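Local coordinates for Vv2_1132 (Vibrio vulnificus CMCP6, PDB 5Y9S), which probably regulates transcription as a LysR-family, DNA-binding protein that assembles into a tetramer, at residues N7-K12 with E77-Q82; M21-G24 with A28-K31; Y157-M162 with L282-T287; E207-S212 with E231-E236; K240-G245 with H263-A268. All blocks are in the same frame, centred on the assembly; numbering follows the deposited sequence.

Interaction 1 (N7-K12 with E77-Q82)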
# COMPACT_ATOMS: atom_id res chain seq x y z
N ASN D 7 4.39 13.51 16.89
CA ASN D 7 3.00 13.26 17.28
C ASN D 7 2.40 12.07 16.50
O ASN D 7 2.71 11.88 15.32
CB ASN D 7 2.15 14.51 17.08
CG ASN D 7 0.75 14.35 17.62
OD1 ASN D 7 -0.12 13.78 16.96
ND2 ASN D 7 0.52 14.81 18.86
N PRO D 8 1.55 11.26 17.17
CA PRO D 8 1.06 10.03 16.53
C PRO D 8 -0.15 10.25 15.63
O PRO D 8 -1.15 10.84 16.06
CB PRO D 8 0.69 9.15 17.73
CG PRO D 8 0.23 10.12 18.76
CD PRO D 8 1.14 11.33 18.59
N LEU D 9 -0.09 9.77 14.39
CA LEU D 9 -1.33 9.65 13.64
C LEU D 9 -2.23 8.63 14.31
O LEU D 9 -1.77 7.58 14.77
CB LEU D 9 -1.06 9.24 12.20
CG LEU D 9 -2.19 8.68 11.38
CD1 LEU D 9 -3.00 9.81 10.79
CD2 LEU D 9 -1.61 7.83 10.27
N GLU D 10 -3.52 8.93 14.37
CA GLU D 10 -4.48 8.03 15.00
C GLU D 10 -5.27 7.31 13.93
O GLU D 10 -5.84 7.94 13.03
CB GLU D 10 -5.41 8.79 15.94
CG GLU D 10 -4.67 9.45 17.08
CD GLU D 10 -5.34 9.22 18.41
OE1 GLU D 10 -6.26 8.37 18.48
OE2 GLU D 10 -4.95 9.90 19.39
N PHE D 11 -5.32 5.99 14.03
CA PHE D 11 -5.90 5.18 12.98
C PHE D 11 -7.33 5.58 12.69
O PHE D 11 -7.74 5.64 11.52
CB PHE D 11 -5.80 3.70 13.37
CG PHE D 11 -6.71 2.79 12.61
CD1 PHE D 11 -6.33 2.28 11.39
CD2 PHE D 11 -7.95 2.43 13.12
CE1 PHE D 11 -7.17 1.44 10.68
CE2 PHE D 11 -8.80 1.59 12.42
CZ PHE D 11 -8.40 1.10 11.19
N LYS D 12 -8.13 5.88 13.73
CA LYS D 12 -9.55 6.07 13.44
C LYS D 12 -9.86 7.41 12.78
O LYS D 12 -10.96 7.58 12.25
CB LYS D 12 -10.41 5.88 14.70
CG LYS D 12 -9.77 6.29 16.00
CD LYS D 12 -10.69 5.95 17.16
CE LYS D 12 -10.43 4.52 17.68
NZ LYS D 12 -11.48 4.05 18.65
N GLU D 77 -7.36 5.73 2.22
CA GLU D 77 -7.80 4.40 1.79
C GLU D 77 -6.65 3.40 1.78
O GLU D 77 -6.80 2.27 2.25
CB GLU D 77 -8.47 4.49 0.41
CG GLU D 77 -9.71 5.42 0.35
CD GLU D 77 -10.41 5.40 -1.02
OE1 GLU D 77 -11.65 5.55 -1.08
OE2 GLU D 77 -9.69 5.23 -2.04
N ASN D 78 -5.48 3.79 1.28
CA ASN D 78 -4.37 2.83 1.27
C ASN D 78 -4.00 2.41 2.69
O ASN D 78 -3.86 1.23 2.99
CB ASN D 78 -3.17 3.44 0.53
CG ASN D 78 -3.47 3.66 -0.97
OD1 ASN D 78 -4.13 2.85 -1.61
ND2 ASN D 78 -2.96 4.76 -1.53
N LEU D 79 -3.93 3.38 3.61
CA LEU D 79 -3.55 3.05 4.99
C LEU D 79 -4.60 2.17 5.64
O LEU D 79 -4.27 1.14 6.25
CB LEU D 79 -3.39 4.33 5.80
CG LEU D 79 -2.00 4.67 6.29
CD1 LEU D 79 -2.12 5.83 7.27
CD2 LEU D 79 -1.41 3.49 6.98
N LEU D 80 -5.87 2.56 5.52
CA LEU D 80 -6.96 1.73 5.99
C LEU D 80 -6.82 0.32 5.44
O LEU D 80 -6.79 -0.66 6.19
CB LEU D 80 -8.29 2.35 5.58
CG LEU D 80 -9.35 2.44 6.67
CD1 LEU D 80 -8.75 2.94 7.97
CD2 LEU D 80 -10.40 3.40 6.18
N ASN D 81 -6.70 0.21 4.11
CA ASN D 81 -6.58 -1.10 3.48
C ASN D 81 -5.32 -1.84 3.95
O ASN D 81 -5.37 -3.04 4.26
CB ASN D 81 -6.58 -0.96 1.96
CG ASN D 81 -6.25 -2.26 1.25
OD1 ASN D 81 -7.07 -3.18 1.23
ND2 ASN D 81 -5.04 -2.34 0.68
N GLN D 82 -4.20 -1.13 4.06
CA GLN D 82 -2.98 -1.80 4.49
C GLN D 82 -3.07 -2.24 5.95
O GLN D 82 -2.41 -3.22 6.35
CB GLN D 82 -1.79 -0.90 4.28
CG GLN D 82 -0.45 -1.60 4.42
CD GLN D 82 -0.28 -2.81 3.50
OE1 GLN D 82 -0.32 -2.69 2.27
NE2 GLN D 82 -0.08 -3.98 4.11
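The Phe11 and Leu80 side chains cross at about a right angle, and the approach can be followed outward along the phenylalanine. Its CB is still 6.2 Å from Leu80 CD1. With CG anti to the backbone N (chi1 162°), the ring swings across to helix 67-90, and the gap to Leu80 CD1 shrinks to 5.1 Å at Phe11 CG. From Phe11 CD1 to Leu80 CD1 it is 4.2 Å. Contact comes at the far rim, where Phe11 CE1 lies 3.5 Å and Phe11 CZ 3.7 Å from Leu80 CD1; the methyl addresses the ring obliquely. This is the winged helix-turn-helix part of a LysR-type regulator, in which the long linker helix, here 67-90, packs on the first helix of the DNA-binding domain; Leu79 and Leu80 both also rest on Leu14 of helix 11-22. Two residues before Phe11, Leu9 enters from the N-terminal arm and reaches tip to tip toward the helix, its CD2 3.6 Å from Leu79 CD1. Leu9 also packs on Trp50 of helix 37-51. The second subunit adds its Val83 against Leu9 and its own Leu9 against Phe11.

Interaction 2 (M21-G24 with A28-K31); sequences MELG and AAAK
Leu23 makes the whole of this contact from its side of the turn, laying its CB and one branch against the first turn of the next helix. Its CB stands 4.0 Å from Ala28 CB, while the CD1 methyl slides past that side chain to the helix backbone. There Leu23 CD1 comes within 3.6 Å of Ala28 O and equally close to Ala29 CA, so the methyl settles on peptide atoms more than on the Ala29 side chain, whose CB is 4.3 Å from Leu23 CD1. A chi1 of -36° sets CG beside the leucine's own backbone N, and from there CD1 extends along the surface of the helix. The small alanine side chains are consistent with the close approach of the backbones: Leu23 CA and Ala29 CA are 6.0 Å apart.

The next shell helps to position both partners. Leu23 is the first residue to depart from helical geometry after helix 11-22, and the following Gly24 is tied by its backbone to Ile63. Across the turn, Asn25 OD1 accepts a hydrogen bond from Ala28 N, steadying the start of helix 26-32, and Ala29 and Ala30 of this helix also touch Phe40 of helix 37-51. Helix 11-22 is thereby joined to helix 26-32, which with helix 37-51 forms the helix-turn-helix of the LysR DNA-binding domain.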
# COMPACT_ATOMS: atom_id res chain seq x y z
N MET D 21 -16.51 12.51 4.51
CA MET D 21 -16.51 12.80 3.08
C MET D 21 -17.76 12.28 2.40
O MET D 21 -18.30 12.94 1.50
CB MET D 21 -15.26 12.21 2.42
CG MET D 21 -15.18 12.43 0.91
SD MET D 21 -13.90 11.40 0.11
CE MET D 21 -14.19 11.74 -1.64
N GLU D 22 -18.25 11.10 2.80
CA GLU D 22 -19.44 10.54 2.17
C GLU D 22 -20.71 11.25 2.64
O GLU D 22 -21.33 11.98 1.86
CB GLU D 22 -19.53 9.03 2.42
CG GLU D 22 -19.23 8.52 3.81
CD GLU D 22 -19.60 7.03 3.97
OE1 GLU D 22 -20.46 6.52 3.21
OE2 GLU D 22 -19.01 6.36 4.85
N LEU D 23 -21.13 11.02 3.89
CA LEU D 23 -22.22 11.82 4.44
C LEU D 23 -21.84 13.29 4.36
O LEU D 23 -20.66 13.64 4.44
CB LEU D 23 -22.48 11.43 5.88
CG LEU D 23 -22.26 9.94 6.02
CD1 LEU D 23 -22.08 9.53 7.46
CD2 LEU D 23 -23.47 9.28 5.43
N GLY D 24 -22.81 14.14 4.18
CA GLY D 24 -22.34 15.50 3.98
C GLY D 24 -22.09 16.32 5.23
O GLY D 24 -21.81 17.52 5.10
N ALA D 28 -24.30 13.36 11.01
CA ALA D 28 -24.44 12.02 10.44
C ALA D 28 -23.13 11.25 10.51
O ALA D 28 -23.11 10.07 10.88
CB ALA D 28 -24.91 12.13 8.99
N ALA D 29 -22.02 11.92 10.19
CA ALA D 29 -20.72 11.26 10.26
C ALA D 29 -20.41 10.80 11.68
O ALA D 29 -19.84 9.72 11.88
CB ALA D 29 -19.63 12.19 9.74
N ALA D 30 -20.77 11.60 12.68
CA ALA D 30 -20.48 11.21 14.06
C ALA D 30 -21.31 10.00 14.48
O ALA D 30 -20.83 9.14 15.24
CB ALA D 30 -20.73 12.37 15.01
N LYS D 31 -22.57 9.92 14.03
CA LYS D 31 -23.38 8.74 14.32
C LYS D 31 -22.81 7.52 13.61
O LYS D 31 -22.61 6.47 14.22
CB LYS D 31 -24.84 8.98 13.93
CG LYS D 31 -25.57 10.01 14.79
CD LYS D 31 -24.99 10.11 16.21
CE LYS D 31 -24.38 11.50 16.49
NZ LYS D 31 -23.61 11.52 17.77

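Interaction 3 (Y157-M162 with L282-T287); sequences YNISAM and LCYRST
Asn158 packs on Leu282 and Ile159 on Tyr284, and these two pairs make up the tight part of the contact, just where strand 153-157 gives way to loop. Leu282 CD1 lies 3.6 Å from Asn158 CA and 3.8 Å from Asn158 CB. A chi1 of 63° turns the asparagine amide aside, so that CA and CB face this methyl. Backbone hydrogen bonds between Leu282 and Thr156 and between Asn158 and Asp280 hold the antiparallel strands together here, inside the LysR substrate-binding domain.

One residue on, Ile159 and Tyr284 approach from opposite directions. Ile159 CD1 abuts the phenol end at 3.2 Å from Tyr284 OH and 3.9 Å from Tyr284 CZ, meeting the ring obliquely; the first of these is tight for a carbon against an oxygen. The Tyr284 ring also meets that of Phe143, planes at about 60°.

Beyond Ile159 the chain leaves the strand pair, and Ser160, Ala161 and Met162 are exposed. Ile159 packs on Thr59, Ala161 on Tyr61 and Met162 on Thr64 of the fourth subunit. In each tight pair one methyl does the touching, against aliphatic carbon or the phenol end, so the fit probably rests on shape more than on polar bonding between the segments.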
# COMPACT_ATOMS: atom_id res chain seq x y z
N TYR D 157 -18.60 -31.85 -4.71
CA TYR D 157 -18.75 -32.81 -5.80
C TYR D 157 -17.41 -33.49 -6.07
O TYR D 157 -16.35 -32.88 -5.91
CB TYR D 157 -19.25 -32.12 -7.08
CG TYR D 157 -20.63 -31.46 -7.00
CD1 TYR D 157 -21.78 -32.23 -6.88
CD2 TYR D 157 -20.77 -30.08 -7.08
CE1 TYR D 157 -23.03 -31.66 -6.82
CE2 TYR D 157 -22.03 -29.48 -7.01
CZ TYR D 157 -23.16 -30.29 -6.88
OH TYR D 157 -24.41 -29.74 -6.81
N ASN D 158 -17.47 -34.76 -6.50
CA ASN D 158 -16.26 -35.57 -6.61
C ASN D 158 -15.24 -34.93 -7.55
O ASN D 158 -15.60 -34.21 -8.48
CB ASN D 158 -16.59 -36.97 -7.11
CG ASN D 158 -17.19 -36.95 -8.50
OD1 ASN D 158 -16.52 -36.60 -9.47
ND2 ASN D 158 -18.47 -37.31 -8.61
N ILE D 159 -13.97 -35.20 -7.31
CA ILE D 159 -12.88 -34.49 -7.98
C ILE D 159 -12.17 -35.47 -8.92
O ILE D 159 -11.61 -36.48 -8.48
CB ILE D 159 -11.89 -33.87 -6.98
CG1 ILE D 159 -12.64 -33.30 -5.77
CG2 ILE D 159 -11.07 -32.79 -7.66
CD1 ILE D 159 -12.73 -34.26 -4.60
N SER D 160 -12.21 -35.16 -10.21
CA SER D 160 -11.38 -35.83 -11.20
C SER D 160 -10.06 -35.07 -11.29
O SER D 160 -10.05 -33.89 -11.66
CB SER D 160 -12.08 -35.88 -12.56
OG SER D 160 -11.64 -36.97 -13.34
N ALA D 161 -8.95 -35.73 -10.94
CA ALA D 161 -7.67 -35.04 -10.85
C ALA D 161 -7.13 -34.73 -12.25
O ALA D 161 -7.10 -35.60 -13.12
CB ALA D 161 -6.67 -35.87 -10.05
N MET D 162 -6.72 -33.48 -12.46
CA MET D 162 -6.18 -33.10 -13.77
C MET D 162 -4.84 -33.76 -14.04
O MET D 162 -4.44 -33.85 -15.21
CB MET D 162 -6.04 -31.57 -13.87
CG MET D 162 -7.36 -30.82 -13.98
SD MET D 162 -8.28 -31.21 -15.50
CE MET D 162 -7.32 -30.36 -16.75
N LEU D 282 -19.65 -35.59 -1.91
CA LEU D 282 -18.77 -36.15 -0.90
C LEU D 282 -18.73 -35.24 0.31
O LEU D 282 -18.91 -34.03 0.20
CB LEU D 282 -17.36 -36.34 -1.46
CG LEU D 282 -17.40 -37.16 -2.75
CD1 LEU D 282 -16.05 -37.28 -3.41
CD2 LEU D 282 -17.99 -38.53 -2.43
N CYS D 283 -18.51 -35.85 1.47
CA CYS D 283 -18.16 -35.11 2.67
C CYS D 283 -16.78 -35.56 3.12
O CYS D 283 -16.54 -36.76 3.31
CB CYS D 283 -19.19 -35.31 3.78
SG CYS D 283 -18.81 -34.30 5.22
N TYR D 284 -15.87 -34.60 3.29
CA TYR D 284 -14.50 -34.81 3.73
C TYR D 284 -14.30 -34.33 5.16
O TYR D 284 -14.91 -33.34 5.58
CB TYR D 284 -13.51 -34.05 2.86
CG TYR D 284 -13.25 -34.66 1.53
CD1 TYR D 284 -12.25 -35.61 1.36
CD2 TYR D 284 -13.97 -34.25 0.41
CE1 TYR D 284 -11.99 -36.15 0.12
CE2 TYR D 284 -13.71 -34.79 -0.83
CZ TYR D 284 -12.73 -35.74 -0.97
OH TYR D 284 -12.47 -36.29 -2.20
N ARG D 285 -13.41 -35.00 5.89
CA ARG D 285 -13.04 -34.57 7.23
C ARG D 285 -11.57 -34.87 7.49
O ARG D 285 -10.92 -35.60 6.74
CB ARG D 285 -13.93 -35.24 8.28
CG ARG D 285 -13.46 -36.61 8.71
CD ARG D 285 -14.03 -37.00 10.08
NE ARG D 285 -14.18 -38.44 10.20
CZ ARG D 285 -14.89 -39.05 11.14
NH1 ARG D 285 -15.53 -38.35 12.07
NH2 ARG D 285 -14.97 -40.38 11.15
N SER D 286 -11.05 -34.29 8.57
CA SER D 286 -9.67 -34.51 8.98
C SER D 286 -9.56 -35.77 9.83
O SER D 286 -10.38 -36.00 10.72
CB SER D 286 -9.12 -33.33 9.78
OG SER D 286 -7.78 -33.60 10.17
N THR D 287 -8.52 -36.56 9.57
CA THR D 287 -8.29 -37.76 10.37
C THR D 287 -7.82 -37.42 11.78
O THR D 287 -8.14 -38.15 12.72
CB THR D 287 -7.29 -38.68 9.67
OG1 THR D 287 -6.10 -37.95 9.38
CG2 THR D 287 -7.88 -39.22 8.36

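Interaction 4 (E207-S212 with E231-E236)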
# COMPACT_ATOMS: atom_id res chain seq x y z
N GLU D 207 -17.85 -21.79 -17.22
CA GLU D 207 -16.91 -22.84 -17.57
C GLU D 207 -16.01 -23.23 -16.41
O GLU D 207 -15.36 -24.27 -16.49
CB GLU D 207 -16.06 -22.42 -18.77
CG GLU D 207 -15.67 -20.97 -18.76
CD GLU D 207 -14.76 -20.63 -19.91
OE1 GLU D 207 -14.42 -19.43 -20.08
OE2 GLU D 207 -14.39 -21.56 -20.66
N HIS D 208 -16.00 -22.46 -15.34
CA HIS D 208 -15.08 -22.69 -14.23
C HIS D 208 -15.78 -23.25 -13.00
O HIS D 208 -15.40 -22.95 -11.86
CB HIS D 208 -14.32 -21.40 -13.92
CG HIS D 208 -13.58 -20.85 -15.11
ND1 HIS D 208 -12.58 -21.55 -15.75
CD2 HIS D 208 -13.73 -19.69 -15.79
CE1 HIS D 208 -12.13 -20.84 -16.77
NE2 HIS D 208 -12.81 -19.70 -16.81
N THR D 209 -16.79 -24.06 -13.21
CA THR D 209 -17.51 -24.75 -12.16
C THR D 209 -17.30 -26.24 -12.32
O THR D 209 -17.00 -26.73 -13.42
CB THR D 209 -19.00 -24.45 -12.23
OG1 THR D 209 -19.50 -24.89 -13.50
CG2 THR D 209 -19.25 -22.97 -12.11
N PHE D 210 -17.50 -26.99 -11.25
CA PHE D 210 -17.47 -28.44 -11.41
C PHE D 210 -18.52 -28.92 -12.41
O PHE D 210 -18.24 -29.78 -13.25
CB PHE D 210 -17.68 -29.14 -10.08
CG PHE D 210 -17.83 -30.62 -10.23
CD1 PHE D 210 -16.71 -31.42 -10.43
CD2 PHE D 210 -19.08 -31.22 -10.23
CE1 PHE D 210 -16.83 -32.78 -10.59
CE2 PHE D 210 -19.20 -32.61 -10.37
CZ PHE D 210 -18.07 -33.38 -10.54
N LEU D 211 -19.74 -28.36 -12.34
CA LEU D 211 -20.82 -28.95 -13.12
C LEU D 211 -20.63 -28.74 -14.61
O LEU D 211 -21.05 -29.57 -15.41
CB LEU D 211 -22.19 -28.42 -12.66
CG LEU D 211 -22.49 -28.86 -11.22
CD1 LEU D 211 -23.67 -28.11 -10.65
CD2 LEU D 211 -22.70 -30.35 -11.21
N SER D 212 -19.97 -27.65 -14.99
CA SER D 212 -19.64 -27.46 -16.40
C SER D 212 -18.69 -28.55 -16.89
O SER D 212 -18.84 -29.07 -18.01
CB SER D 212 -19.00 -26.09 -16.59
OG SER D 212 -18.34 -25.99 -17.83
N GLU D 231 -26.00 -17.98 -18.70
CA GLU D 231 -24.81 -18.56 -18.09
C GLU D 231 -24.79 -18.22 -16.60
O GLU D 231 -25.10 -17.09 -16.23
CB GLU D 231 -23.55 -17.98 -18.77
CG GLU D 231 -22.25 -18.77 -18.66
CD GLU D 231 -21.05 -17.86 -18.81
OE1 GLU D 231 -21.02 -17.07 -19.77
OE2 GLU D 231 -20.15 -17.92 -17.95
N THR D 232 -24.41 -19.17 -15.74
CA THR D 232 -24.34 -18.85 -14.31
C THR D 232 -23.51 -19.90 -13.57
O THR D 232 -23.29 -21.00 -14.06
CB THR D 232 -25.73 -18.77 -13.67
OG1 THR D 232 -25.60 -18.34 -12.31
CG2 THR D 232 -26.37 -20.13 -13.66
N THR D 233 -23.10 -19.54 -12.35
CA THR D 233 -22.48 -20.53 -11.47
C THR D 233 -23.51 -21.20 -10.57
O THR D 233 -23.17 -22.16 -9.87
CB THR D 233 -21.40 -19.88 -10.61
OG1 THR D 233 -21.94 -18.69 -9.98
CG2 THR D 233 -20.16 -19.50 -11.46
N LEU D 234 -24.75 -20.72 -10.56
CA LEU D 234 -25.72 -21.06 -9.51
C LEU D 234 -26.81 -21.94 -10.09
O LEU D 234 -27.65 -21.47 -10.87
CB LEU D 234 -26.31 -19.79 -8.90
CG LEU D 234 -25.24 -18.84 -8.35
CD1 LEU D 234 -25.83 -17.54 -7.91
CD2 LEU D 234 -24.49 -19.51 -7.19
N SER D 235 -26.79 -23.22 -9.70
CA SER D 235 -27.85 -24.15 -10.08
C SER D 235 -29.22 -23.54 -9.87
O SER D 235 -30.10 -23.64 -10.73
CB SER D 235 -27.71 -25.45 -9.29
OG SER D 235 -26.79 -26.31 -9.94
N GLU D 236 -29.40 -22.87 -8.73
CA GLU D 236 -30.71 -22.34 -8.37
C GLU D 236 -31.18 -21.27 -9.34
O GLU D 236 -32.39 -21.06 -9.46
CB GLU D 236 -30.67 -21.79 -6.94
CG GLU D 236 -29.80 -22.63 -5.96
CD GLU D 236 -28.29 -22.39 -6.12
OE1 GLU D 236 -27.82 -21.27 -5.87
OE2 GLU D 236 -27.57 -23.32 -6.56
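Thr209 and Thr233 bring their backbones to 6.6 Å, measured CA to CA, where the residue before one helix faces the loop leading into another. Their side chains meet through methyl groups, Thr209 CG2 lying 3.6 Å from Thr233 CG2, while the Thr209 hydroxyl is engaged by its own stretch of chain. At chi1 60° that OG1 sits between the backbone N and carbonyl carbon, in position to act as N-cap: Ser212 N donates to Thr209 OG1 over 3.2 Å at 155°. The same oxygen is hydrogen-bonded to Ser206 O. Farther along, Leu211 CD1 approaches Ser235 OG to 3.7 Å, a van der Waals touch; the serine hydroxyl has its hydrogen bond with Tyr205 OH. An ST turn spans Thr233, Leu234 N donating to Thr232 OG1 over 3.1 Å.

The contact belongs to a beta-alpha-beta crossover of the substrate-binding domain: strand 199-205 leads to helix 210-220, after which the chain returns as strand 225-232 before helix 235-243 begins. Leu211 also packs on Tyr205 of the first strand and on Ile279 of strand 277-286, and at Glu231 and Thr232 the sheet runs on, in parallel, into a strand of a third subunit.

Interaction 5 (K240-G245 with H263-A268)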
# COMPACT_ATOMS: atom_id res chain seq x y z
N LYS D 240 -34.71 -21.28 -11.76
CA LYS D 240 -35.67 -20.19 -11.97
C LYS D 240 -35.88 -19.94 -13.45
O LYS D 240 -37.02 -19.89 -13.93
CB LYS D 240 -35.20 -18.90 -11.29
CG LYS D 240 -35.35 -18.89 -9.79
CD LYS D 240 -36.76 -19.24 -9.36
CE LYS D 240 -36.84 -19.28 -7.83
NZ LYS D 240 -37.81 -18.27 -7.29
N MET D 241 -34.78 -19.78 -14.20
CA MET D 241 -34.86 -19.55 -15.64
C MET D 241 -35.63 -20.67 -16.33
O MET D 241 -36.43 -20.41 -17.23
CB MET D 241 -33.44 -19.47 -16.22
CG MET D 241 -32.71 -18.15 -15.98
SD MET D 241 -33.77 -16.70 -16.23
CE MET D 241 -33.34 -16.33 -17.91
N ALA D 242 -35.37 -21.92 -15.94
CA ALA D 242 -36.03 -23.01 -16.64
C ALA D 242 -37.53 -23.01 -16.36
O ALA D 242 -38.34 -23.27 -17.26
CB ALA D 242 -35.40 -24.34 -16.24
N ILE D 243 -37.92 -22.68 -15.12
CA ILE D 243 -39.35 -22.66 -14.79
C ILE D 243 -40.07 -21.68 -15.70
O ILE D 243 -41.18 -21.96 -16.18
CB ILE D 243 -39.56 -22.29 -13.31
CG1 ILE D 243 -39.09 -23.39 -12.38
CG2 ILE D 243 -41.02 -21.93 -13.04
CD1 ILE D 243 -39.30 -23.03 -10.91
N GLY D 244 -39.45 -20.53 -15.96
CA GLY D 244 -40.00 -19.52 -16.84
C GLY D 244 -39.88 -19.83 -18.31
O GLY D 244 -40.18 -18.97 -19.13
N GLY D 245 -39.46 -21.04 -18.67
CA GLY D 245 -39.45 -21.43 -20.07
C GLY D 245 -38.35 -20.82 -20.91
O GLY D 245 -38.47 -20.82 -22.13
N HIS D 263 -44.83 -30.08 -10.45
CA HIS D 263 -45.08 -30.12 -11.89
C HIS D 263 -44.76 -28.80 -12.57
O HIS D 263 -45.34 -28.47 -13.61
CB HIS D 263 -46.52 -30.53 -12.20
CG HIS D 263 -46.96 -31.76 -11.48
ND1 HIS D 263 -47.88 -31.71 -10.46
CD2 HIS D 263 -46.63 -33.06 -11.63
CE1 HIS D 263 -48.10 -32.94 -10.01
NE2 HIS D 263 -47.34 -33.77 -10.70
N ARG D 264 -43.85 -28.03 -12.00
CA ARG D 264 -43.38 -26.82 -12.65
C ARG D 264 -42.16 -27.07 -13.52
O ARG D 264 -41.74 -26.17 -14.26
CB ARG D 264 -43.09 -25.74 -11.59
CG ARG D 264 -44.36 -25.13 -11.00
CD ARG D 264 -44.05 -23.96 -10.10
NE ARG D 264 -43.21 -24.37 -8.99
CZ ARG D 264 -42.35 -23.57 -8.37
NH1 ARG D 264 -42.23 -22.30 -8.77
NH2 ARG D 264 -41.60 -24.02 -7.37
N LEU D 265 -41.60 -28.28 -13.49
CA LEU D 265 -40.52 -28.67 -14.37
C LEU D 265 -40.71 -30.14 -14.69
O LEU D 265 -41.21 -30.90 -13.87
CB LEU D 265 -39.13 -28.47 -13.74
CG LEU D 265 -38.60 -27.06 -13.65
CD1 LEU D 265 -37.40 -27.03 -12.72
CD2 LEU D 265 -38.23 -26.53 -15.05
N VAL D 266 -40.32 -30.52 -15.90
CA VAL D 266 -40.34 -31.91 -16.31
C VAL D 266 -38.96 -32.28 -16.83
O VAL D 266 -38.29 -31.47 -17.49
CB VAL D 266 -41.41 -32.17 -17.40
CG1 VAL D 266 -41.62 -33.67 -17.58
CG2 VAL D 266 -42.74 -31.52 -17.05
N ILE D 267 -38.53 -33.51 -16.53
CA ILE D 267 -37.32 -34.04 -17.13
C ILE D 267 -37.55 -34.17 -18.63
O ILE D 267 -38.61 -34.64 -19.07
CB ILE D 267 -36.95 -35.38 -16.49
CG1 ILE D 267 -36.52 -35.17 -15.04
CG2 ILE D 267 -35.86 -36.08 -17.30
CD1 ILE D 267 -36.53 -36.44 -14.22
N ALA D 268 -36.60 -33.69 -19.43
CA ALA D 268 -36.68 -33.79 -20.88
C ALA D 268 -35.91 -35.01 -21.36
O ALA D 268 -34.91 -35.42 -20.77
CB ALA D 268 -36.14 -32.53 -21.55
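Packing, mainly apolar, between the end of a helix and a neighbouring loop joins Ala242 and Ile243 to Arg264 and Leu265, within the LysR substrate-binding domain, of the periplasmic-binding-protein type. Helix 235-243 finishes here in a Schellman motif, with Gly245, at positive phi, as its C-prime residue: Gly245 N bonds back to Ala242 O over 2.9 Å, and Ala246 N to Met241 O. The opposing loop itself follows a helix end of the same type at His263, then leads into strand 266-267.

Leu265 is inserted against the last helical turn. Its CD2 lies 3.8 Å from Ala242 CB and 3.9 Å from the backbone N of Ile243, while its CG is 3.9 Å from Ile243 CG1, the two side chains crossing at about a right angle. Glu259 of helix 257-261 touches Ile243, Arg264 and Leu265 alike, and Leu203 of strand 199-205 backs Ala242.

Toward solvent, the exposed Arg264 side chain bends at chi3 (-61°), which turns its guanidinium beside the isoleucine. Ile243 CG1 is anti to the carbonyl carbon, and its extended chain (chi2 180°) carries CD1 over one face of that group, displaced toward the rim, 3.7 Å from Arg264 NH1.

Interactions 1 and 2 share helix 11-22 in the DNA-binding part, with centres about 18 Å apart and nearest atoms about 6 Å apart; interactions 3, 4 and 5 lie in the substrate-binding domain, and the centres of 1 and 5 are about 53 Å apart. Interactions 3 and 4 touch directly: Tyr157 CB lies 3.3 Å from Phe210 CD2, the two rings nearly parallel, so the end of strand 153-157 rests on the start of helix 210-220. Helix 235-243 runs from interaction 4 to interaction 5, centres about 18 Å apart. In LysR relatives the effector pocket lies between two subdomains, but no ligand marks it here. Interactions 2, 4 and 5 all touch the third subunit, and 3 and 4 the fourth.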